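Local coordinates for protein CurF (Lyngbya majuscula, PDB 5DP2) that probably catalyses the NADPH-dependent closure of a cyclopropane ring, using an enoyl-reductase fold, in the polyketide pathway to curacin A, at residues I64-Y68 with T79-E83; A137-S142 with G335-V339; Y148-N152 with L178-F182. All coordinates share one frame; numbering follows the deposited sequence. Where two conformers were deposited one is given.

Contact 1: I64-Y68 with T79-E83; sequences IKKRY and TFGVE
A buried, mostly polar contact between two loop segments, centred on Arg-67 and Thr-79, ties together the connection that runs from helix 50-57 to strand 83-91 in the GroES-like domain of this medium-chain reductase fold. The 3-10 turn at 65-67 presents Arg-67 to the irregular segment 79-83, and Arg-67 and Thr-79 bond in both directions. Thr-79 N gives its hydrogen to Arg-67 O at 2.9 Å, almost straight at 177°. In return the guanidinium comes side-on, and both Arg-67 NE and Arg-67 NH2 lie 2.9 Å from Thr-79 O. The oxygen sits in the guanidinium plane, so the two N-H groups converge on one atom and each bond is bent; NH2 arrives in the carbonyl plane, whereas NE stands above it. The side chain reaches this position by bending at CB-CG and again at CG-CD (chi3 -56°), which brings NE and NH2 round to Thr-79 O. Asn-55 takes a second bond from NH2, and with the grip on Thr-79 O this sets how the group is rotated; the ion pair of NH1 with Glu-62 is long and weak. Apolar neighbours approach obliquely: Phe-80 CD1 comes to 3.6 Å from Arg-67 NH2, the ring tilted 54° from the guanidinium, and Val-82 CG1 to 3.9 Å from Arg-67 NH1. Phe-80, Val-82 and Arg-67 itself all touch Glu-52 of helix 50-57. A water bridges the two segments at a further point, donating to Lys-66 O at 2.9 Å and to Thr-79 OG1 at 2.8 Å, while the same threonine hydroxyl also bonds to the backbone oxygen of Gly-110.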
loop_
_atom_site.group_PDB
_atom_site.type_symbol
_atom_site.label_atom_id
_atom_site.label_comp_id
_atom_site.label_asym_id
_atom_site.label_seq_id
_atom_site.Cartn_x
_atom_site.Cartn_y
_atom_site.Cartn_z
ATOM N N ILE A 64 5.952 -10.123 11.448
ATOM C CA ILE A 64 5.761 -8.997 12.349
ATOM C C ILE A 64 4.722 -9.393 13.401
ATOM O O ILE A 64 3.584 -9.744 13.082
ATOM C CB ILE A 64 5.360 -7.748 11.549
ATOM C CG1 ILE A 64 6.617 -7.239 10.836
ATOM C CG2 ILE A 64 4.743 -6.695 12.447
ATOM C CD1 ILE A 64 6.384 -6.109 9.888
ATOM N N LYS A 65 5.107 -9.281 14.679
ATOM C CA LYS A 65 4.257 -9.784 15.742
ATOM C C LYS A 65 2.986 -8.955 15.921
ATOM O O LYS A 65 1.981 -9.484 16.368
ATOM C CB LYS A 65 5.060 -9.967 17.030
ATOM C CG LYS A 65 6.013 -11.180 16.918
ATOM C CD LYS A 65 6.717 -11.642 18.142
ATOM C CE LYS A 65 7.225 -13.056 17.875
ATOM N NZ LYS A 65 8.012 -13.599 19.009
ATOM N N LYS A 66 3.023 -7.677 15.514
ATOM C CA LYS A 66 1.844 -6.816 15.589
ATOM C C LYS A 66 0.682 -7.351 14.755
ATOM O O LYS A 66 -0.468 -7.005 15.021
ATOM C CB LYS A 66 2.236 -5.386 15.096
ATOM C CG LYS A 66 1.246 -4.297 15.457
ATOM C CD LYS A 66 1.648 -2.935 14.954
ATOM C CE LYS A 66 0.781 -1.872 15.595
ATOM N NZ LYS A 66 1.075 -0.531 15.097
ATOM N N ARG A 67 0.964 -8.172 13.742
ATOM C CA ARG A 67 -0.072 -8.794 12.917
ATOM C C ARG A 67 -0.777 -9.981 13.584
ATOM O O ARG A 67 -1.685 -10.537 12.991
ATOM C CB ARG A 67 0.476 -9.225 11.566
ATOM C CG ARG A 67 0.766 -8.078 10.582
ATOM C CD ARG A 67 -0.464 -7.348 10.082
ATOM N NE ARG A 67 -1.467 -8.213 9.449
ATOM C CZ ARG A 67 -1.361 -8.756 8.237
ATOM N NH1 ARG A 67 -0.381 -8.451 7.408
ATOM N NH2 ARG A 67 -2.305 -9.623 7.833
ATOM N N TYR A 68 -0.361 -10.349 14.813
ATOM C CA TYR A 68 -0.941 -11.502 15.498
ATOM C C TYR A 68 -1.454 -11.142 16.868
ATOM O O TYR A 68 -0.780 -10.444 17.645
ATOM C CB TYR A 68 0.103 -12.614 15.637
ATOM C CG TYR A 68 0.583 -13.169 14.320
ATOM C CD1 TYR A 68 -0.095 -14.215 13.705
ATOM C CD2 TYR A 68 1.717 -12.685 13.688
ATOM C CE1 TYR A 68 0.347 -14.774 12.532
ATOM C CE2 TYR A 68 2.170 -13.239 12.511
ATOM C CZ TYR A 68 1.506 -14.301 11.940
ATOM O OH TYR A 68 1.946 -14.931 10.785
ATOM N N THR A 79 -4.394 -11.201 12.327
ATOM C CA THR A 79 -5.371 -10.160 12.056
ATOM C C THR A 79 -5.020 -9.463 10.733
ATOM O O THR A 79 -3.938 -9.647 10.174
ATOM C CB THR A 79 -5.476 -9.146 13.217
ATOM O OG1 THR A 79 -4.233 -8.462 13.379
ATOM C CG2 THR A 79 -5.812 -9.807 14.526
ATOM N N PHE A 80 -5.977 -8.663 10.267
ATOM C CA PHE A 80 -5.879 -7.991 8.979
ATOM C C PHE A 80 -6.230 -6.528 9.145
ATOM O O PHE A 80 -6.960 -6.151 10.061
ATOM C CB PHE A 80 -6.841 -8.647 7.968
ATOM C CG PHE A 80 -6.625 -10.122 7.823
ATOM C CD1 PHE A 80 -5.689 -10.618 6.943
ATOM C CD2 PHE A 80 -7.314 -11.032 8.625
ATOM C CE1 PHE A 80 -5.425 -11.968 6.865
ATOM C CE2 PHE A 80 -7.063 -12.389 8.543
ATOM C CZ PHE A 80 -6.136 -12.861 7.652
ATOM N N GLY A 81 -5.737 -5.729 8.203
ATOM C CA GLY A 81 -6.031 -4.302 8.157
ATOM C C GLY A 81 -4.784 -3.520 8.523
ATOM O O GLY A 81 -4.578 -3.163 9.706
ATOM N N VAL A 82 -3.947 -3.255 7.528
ATOM C CA VAL A 82 -2.678 -2.600 7.717
ATOM C C VAL A 82 -2.793 -1.070 7.603
ATOM O O VAL A 82 -1.795 -0.351 7.687
ATOM C CB VAL A 82 -1.591 -3.199 6.791
ATOM C CG1 VAL A 82 -1.327 -4.659 7.135
ATOM C CG2 VAL A 82 -1.951 -3.040 5.314
ATOM N N GLU A 83 -4.026 -0.591 7.454
ATOM C CA GLU A 83 -4.357 0.814 7.343
ATOM C C GLU A 83 -5.878 0.895 7.463
ATOM O O GLU A 83 -6.585 -0.094 7.239
ATOM C CB GLU A 83 -3.914 1.380 5.973
ATOM C CG GLU A 83 -4.516 0.614 4.791
ATOM C CD GLU A 83 -4.153 1.154 3.411
ATOM O OE1 GLU A 83 -4.060 2.409 3.286
ATOM O OE2 GLU A 83 -3.987 0.328 2.484
HETATM O O HOH W 1 -2.900 -8.444 15.827
#

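Contact 2: A137-S142 with G335-V339; sequences ATIFMS and GKIVV
Lys-336 carries this buried contact, reaching from the start of strand 336-340 to the first turn of helix 140-153, with Thr-138 packed along it and Val-338 against Thr-138 and Ala-137. Its chain bends once, at CB-CG (chi2 78°), and then runs extended past Thr-138 to bring NZ to the helix. There Lys-336 NZ donates to Ser-142 OG at 3.0 Å, and to a water 2.9 Å away. That water in turn donates to Thr-138 O at 2.8 Å and accepts from Ser-142 N, joining the segment ahead of the helix to its first turn. Glu-83 makes a salt bridge with the same ammonium, and Asn-49 supplies a further oxygen. With an alanine in place of Ser-142, the lysine would lose a hydroxyl acceptor and its tip is likely to be set less firmly against the helix. Nearer the strand backbone, Thr-138 CG2 lies 3.9 Å from Lys-336 CB and 4.2 Å from Val-338 CG2, while Ala-137 CB meets Val-338 CG1 at 4.0 Å. With the side chain of Met-141 about 4 Å from the bound NADP at the nearest atoms, the arrangement belongs to the seam between catalytic and nucleotide-binding domains of the medium-chain reductase fold.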
loop_
_atom_site.group_PDB
_atom_site.type_symbol
_atom_site.label_atom_id
_atom_site.label_comp_id
_atom_site.label_asym_id
_atom_site.label_seq_id
_atom_site.Cartn_x
_atom_site.Cartn_y
_atom_site.Cartn_z
ATOM N N ALA A 137 -9.633 6.340 3.004
ATOM C CA ALA A 137 -9.176 4.951 3.165
ATOM C C ALA A 137 -8.288 4.500 2.020
ATOM O O ALA A 137 -7.669 3.442 2.138
ATOM C CB ALA A 137 -10.359 4.016 3.316
ATOM N N THR A 138 -8.207 5.264 0.923
ATOM C CA THR A 138 -7.312 4.888 -0.165
ATOM C C THR A 138 -5.882 5.357 0.039
ATOM O O THR A 138 -5.016 4.987 -0.758
ATOM C CB THR A 138 -7.823 5.416 -1.529
ATOM O OG1 THR A 138 -7.643 6.840 -1.622
ATOM C CG2 THR A 138 -9.231 5.022 -1.824
ATOM N N ILE A 139 -5.606 6.169 1.068
ATOM C CA ILE A 139 -4.352 6.930 1.099
ATOM C C ILE A 139 -3.138 6.196 1.665
ATOM O O ILE A 139 -2.090 6.162 1.030
ATOM C CB ILE A 139 -4.552 8.271 1.875
ATOM C CG1 ILE A 139 -5.534 9.169 1.131
ATOM C CG2 ILE A 139 -3.208 8.953 2.103
ATOM C CD1 ILE A 139 -5.911 10.428 1.878
ATOM N N PHE A 140 -3.238 5.684 2.907
ATOM C CA PHE A 140 -2.035 5.446 3.712
ATOM C C PHE A 140 -1.004 4.508 3.078
ATOM O O PHE A 140 0.120 4.922 2.781
ATOM C CB PHE A 140 -2.435 4.948 5.122
ATOM C CG PHE A 140 -1.272 4.731 6.041
ATOM C CD1 PHE A 140 -0.702 5.797 6.745
ATOM C CD2 PHE A 140 -0.706 3.473 6.197
ATOM C CE1 PHE A 140 0.393 5.592 7.564
ATOM C CE2 PHE A 140 0.387 3.263 7.024
ATOM C CZ PHE A 140 0.943 4.336 7.697
ATOM N N MET A 141 -1.324 3.225 2.915
ATOM C CA MET A 141 -0.262 2.331 2.529
ATOM C C MET A 141 0.244 2.645 1.115
ATOM O O MET A 141 1.458 2.643 0.862
ATOM C CB MET A 141 -0.701 0.882 2.678
ATOM C CG MET A 141 0.407 -0.113 2.496
ATOM S SD MET A 141 1.794 -0.023 3.629
ATOM C CE MET A 141 1.098 -0.843 5.058
ATOM N N SER A 142 -0.660 2.902 0.184
ATOM C CA SER A 142 -0.240 3.091 -1.210
ATOM C C SER A 142 0.601 4.369 -1.385
ATOM O O SER A 142 1.656 4.336 -2.020
ATOM C CB SER A 142 -1.439 3.073 -2.139
ATOM O OG SER A 142 -2.138 1.845 -2.081
ATOM N N GLY A 335 -6.989 0.843 -8.770
ATOM C CA GLY A 335 -6.907 1.588 -7.502
ATOM C C GLY A 335 -7.077 0.692 -6.291
ATOM O O GLY A 335 -6.314 -0.281 -6.120
ATOM N N LYS A 336 -8.048 1.027 -5.443
ATOM C CA LYS A 336 -8.193 0.434 -4.125
ATOM C C LYS A 336 -9.550 -0.296 -3.978
ATOM O O LYS A 336 -10.570 0.171 -4.495
ATOM C CB LYS A 336 -8.055 1.523 -3.030
ATOM C CG LYS A 336 -7.493 1.038 -1.677
ATOM C CD LYS A 336 -5.981 0.860 -1.703
ATOM C CE LYS A 336 -5.431 0.309 -0.378
ATOM N NZ LYS A 336 -3.938 0.204 -0.368
ATOM N N ILE A 337 -9.542 -1.374 -3.188
ATOM C CA ILE A 337 -10.773 -2.025 -2.782
ATOM C C ILE A 337 -10.988 -1.692 -1.314
ATOM O O ILE A 337 -10.115 -1.950 -0.479
ATOM C CB ILE A 337 -10.665 -3.513 -3.064
ATOM C CG1 ILE A 337 -10.434 -3.721 -4.572
ATOM C CG2 ILE A 337 -11.917 -4.224 -2.565
ATOM C CD1 ILE A 337 -9.759 -5.029 -4.875
ATOM N N VAL A 338 -12.120 -1.034 -1.045
ATOM C CA VAL A 338 -12.404 -0.493 0.296
ATOM C C VAL A 338 -13.617 -1.187 0.878
ATOM O O VAL A 338 -14.655 -1.263 0.247
ATOM C CB VAL A 338 -12.638 1.039 0.235
ATOM C CG1 VAL A 338 -12.974 1.598 1.605
ATOM C CG2 VAL A 338 -11.416 1.759 -0.348
ATOM N N VAL A 339 -13.476 -1.664 2.134
ATOM C CA VAL A 339 -14.571 -2.324 2.840
ATOM C C VAL A 339 -15.136 -1.346 3.882
ATOM O O VAL A 339 -14.394 -0.758 4.675
ATOM C CB VAL A 339 -14.072 -3.627 3.502
ATOM C CG1 VAL A 339 -15.164 -4.288 4.334
ATOM C CG2 VAL A 339 -13.555 -4.574 2.422
HETATM O O HOH W 2 -3.527 2.941 0.544
#

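Contact 3: Y148-N152 with L178-F182; sequences YGLHN and LAQFF
Helix-to-helix packing in the nucleotide-binding half of the medium-chain reductase fold brings Leu-150 and His-151 of helix 140-153 against the end of helix 170-181, the helix that follows the first strand, 161-164, of the Rossmann sheet. The apolar part is made by Leu-150. Its CD1 branch, held out in line by an extended chi2 of 169°, touches Leu-178 CB at 4.1 Å and approaches Ala-179 CB at 4.5 Å. Nearer its backbone, Leu-150 CB meets the edge of the Phe-182 ring, 4.3 Å from CE2. Phe-182 thus fits beside two successive residues of the other helix, and Val-156 packs on both Leu-150 and Phe-182.

The aromatic pair is offset rather than overlapped. His-151 and Phe-182 have planes only 29° apart, but the rings are slid so far that they hardly overlap, with centroids 5.8 Å apart. The closest touch is instead between Phe-182 CZ and His-151 CB, at 3.7 Å, so the His-151 methylene makes the nearest approach, with CD2 next. Tyr-147, one turn earlier, stacks on the histidine ring.

Hydrogen bonds act within each segment. Phe-182 N reaches back to Leu-178 O at 2.9 Å, which holds Phe-182 in the last turn even though the helix ends at 181. His-151 is fixed at its far edge: ND1 donates in the ring plane to Asn-152 OD1, 3.0 Å away and nearly straight, although it meets that oxygen from well above the amide plane, 47° out.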
loop_
_atom_site.group_PDB
_atom_site.type_symbol
_atom_site.label_atom_id
_atom_site.label_comp_id
_atom_site.label_asym_id
_atom_site.label_seq_id
_atom_site.Cartn_x
_atom_site.Cartn_y
_atom_site.Cartn_z
ATOM N N TYR A 148 7.762 7.247 -0.145
ATOM C CA TYR A 148 9.058 6.859 0.391
ATOM C C TYR A 148 9.987 6.397 -0.723
ATOM O O TYR A 148 11.153 6.791 -0.795
ATOM C CB TYR A 148 8.872 5.784 1.470
ATOM C CG TYR A 148 10.151 5.414 2.137
ATOM C CD1 TYR A 148 10.907 6.358 2.824
ATOM C CD2 TYR A 148 10.622 4.103 2.100
ATOM C CE1 TYR A 148 12.084 6.025 3.460
ATOM C CE2 TYR A 148 11.794 3.750 2.748
ATOM C CZ TYR A 148 12.529 4.709 3.430
ATOM O OH TYR A 148 13.706 4.372 4.070
ATOM N N GLY A 149 9.474 5.547 -1.618
ATOM C CA GLY A 149 10.308 5.052 -2.702
ATOM C C GLY A 149 10.731 6.130 -3.688
ATOM O O GLY A 149 11.907 6.215 -4.064
ATOM N N LEU A 150 9.759 6.885 -4.202
ATOM C CA LEU A 150 10.037 7.855 -5.274
ATOM C C LEU A 150 10.748 9.115 -4.783
ATOM O O LEU A 150 11.605 9.644 -5.481
ATOM C CB LEU A 150 8.765 8.244 -6.004
ATOM C CG LEU A 150 8.067 7.134 -6.811
ATOM C CD1 LEU A 150 6.713 7.612 -7.247
ATOM C CD2 LEU A 150 8.887 6.673 -7.991
ATOM N N HIS A 151 10.338 9.621 -3.620
ATOM C CA HIS A 151 10.889 10.856 -3.082
ATOM C C HIS A 151 12.093 10.583 -2.193
ATOM O O HIS A 151 13.194 11.028 -2.465
ATOM C CB HIS A 151 9.814 11.656 -2.359
ATOM C CG HIS A 151 10.312 12.901 -1.695
ATOM N ND1 HIS A 151 10.746 12.926 -0.386
ATOM C CD2 HIS A 151 10.426 14.170 -2.143
ATOM C CE1 HIS A 151 11.131 14.148 -0.063
ATOM N NE2 HIS A 151 10.947 14.925 -1.113
ATOM N N ASN A 152 11.912 9.847 -1.093
ATOM C CA ASN A 152 12.994 9.730 -0.123
ATOM C C ASN A 152 14.188 8.947 -0.671
ATOM O O ASN A 152 15.327 9.303 -0.433
ATOM C CB ASN A 152 12.530 9.082 1.184
ATOM C CG ASN A 152 11.602 9.955 1.995
ATOM O OD1 ASN A 152 10.685 10.542 1.472
ATOM N ND2 ASN A 152 11.780 9.932 3.311
ATOM N N LEU A 178 2.172 10.605 -7.887
ATOM C CA LEU A 178 3.352 11.247 -7.319
ATOM C C LEU A 178 4.410 11.546 -8.378
ATOM O O LEU A 178 5.000 12.636 -8.388
ATOM C CB LEU A 178 3.940 10.379 -6.197
ATOM C CG LEU A 178 3.199 10.505 -4.885
ATOM C CD1 LEU A 178 3.533 9.322 -3.993
ATOM C CD2 LEU A 178 3.554 11.806 -4.193
ATOM N N ALA A 179 4.672 10.594 -9.270
ATOM C CA ALA A 179 5.655 10.833 -10.302
ATOM C C ALA A 179 5.271 12.052 -11.158
ATOM O O ALA A 179 6.137 12.853 -11.516
ATOM C CB ALA A 179 5.841 9.592 -11.158
ATOM N N GLN A 180 3.992 12.171 -11.478
ATOM C CA GLN A 180 3.583 13.348 -12.257
ATOM C C GLN A 180 3.621 14.632 -11.442
ATOM O O GLN A 180 4.021 15.672 -11.981
ATOM C CB GLN A 180 2.240 13.097 -12.885
ATOM C CG GLN A 180 2.331 11.905 -13.812
ATOM C CD GLN A 180 1.235 11.860 -14.825
ATOM O OE1 GLN A 180 0.065 12.078 -14.521
ATOM N NE2 GLN A 180 1.619 11.608 -16.065
ATOM N N PHE A 181 3.286 14.577 -10.149
ATOM C CA PHE A 181 3.446 15.739 -9.265
ATOM C C PHE A 181 4.900 16.221 -9.235
ATOM O O PHE A 181 5.167 17.425 -9.193
ATOM C CB PHE A 181 2.948 15.385 -7.848
ATOM C CG PHE A 181 3.255 16.434 -6.804
ATOM C CD1 PHE A 181 2.557 17.619 -6.763
ATOM C CD2 PHE A 181 4.308 16.239 -5.902
ATOM C CE1 PHE A 181 2.868 18.583 -5.828
ATOM C CE2 PHE A 181 4.621 17.200 -4.960
ATOM C CZ PHE A 181 3.894 18.372 -4.922
ATOM N N PHE A 182 5.849 15.280 -9.270
ATOM C CA PHE A 182 7.265 15.604 -9.268
ATOM C C PHE A 182 7.779 15.995 -10.654
ATOM O O PHE A 182 8.977 16.313 -10.782
ATOM C CB PHE A 182 8.085 14.405 -8.747
ATOM C CG PHE A 182 7.855 14.050 -7.317
ATOM C CD1 PHE A 182 7.766 15.013 -6.349
ATOM C CD2 PHE A 182 7.751 12.714 -6.940
ATOM C CE1 PHE A 182 7.549 14.663 -5.035
ATOM C CE2 PHE A 182 7.554 12.360 -5.621
ATOM C CZ PHE A 182 7.427 13.348 -4.695
#

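Overall arrangement
Along the chain contact 1 comes first and is complete before contact 2 begins, whereas both segments of contact 3 fall between the two halves of contact 2. Contacts 1 and 2, with centres about 16 Å apart, touch directly: besides its bridge to Lys-336, Glu-83 probably accepts a hydrogen bond from Met-141 N through OE1, and Val-82 packs against Met-141. Contacts 2 and 3, about 18 Å apart between centres, do not touch but share helix 140-153, one at its start and the other near its end. Contacts 1 and 3 lie on opposite sides of the chain's centre, their centres about 27 Å apart. The series therefore runs from the GroES-like domain, past the bound NADP, into the Rossmann domain.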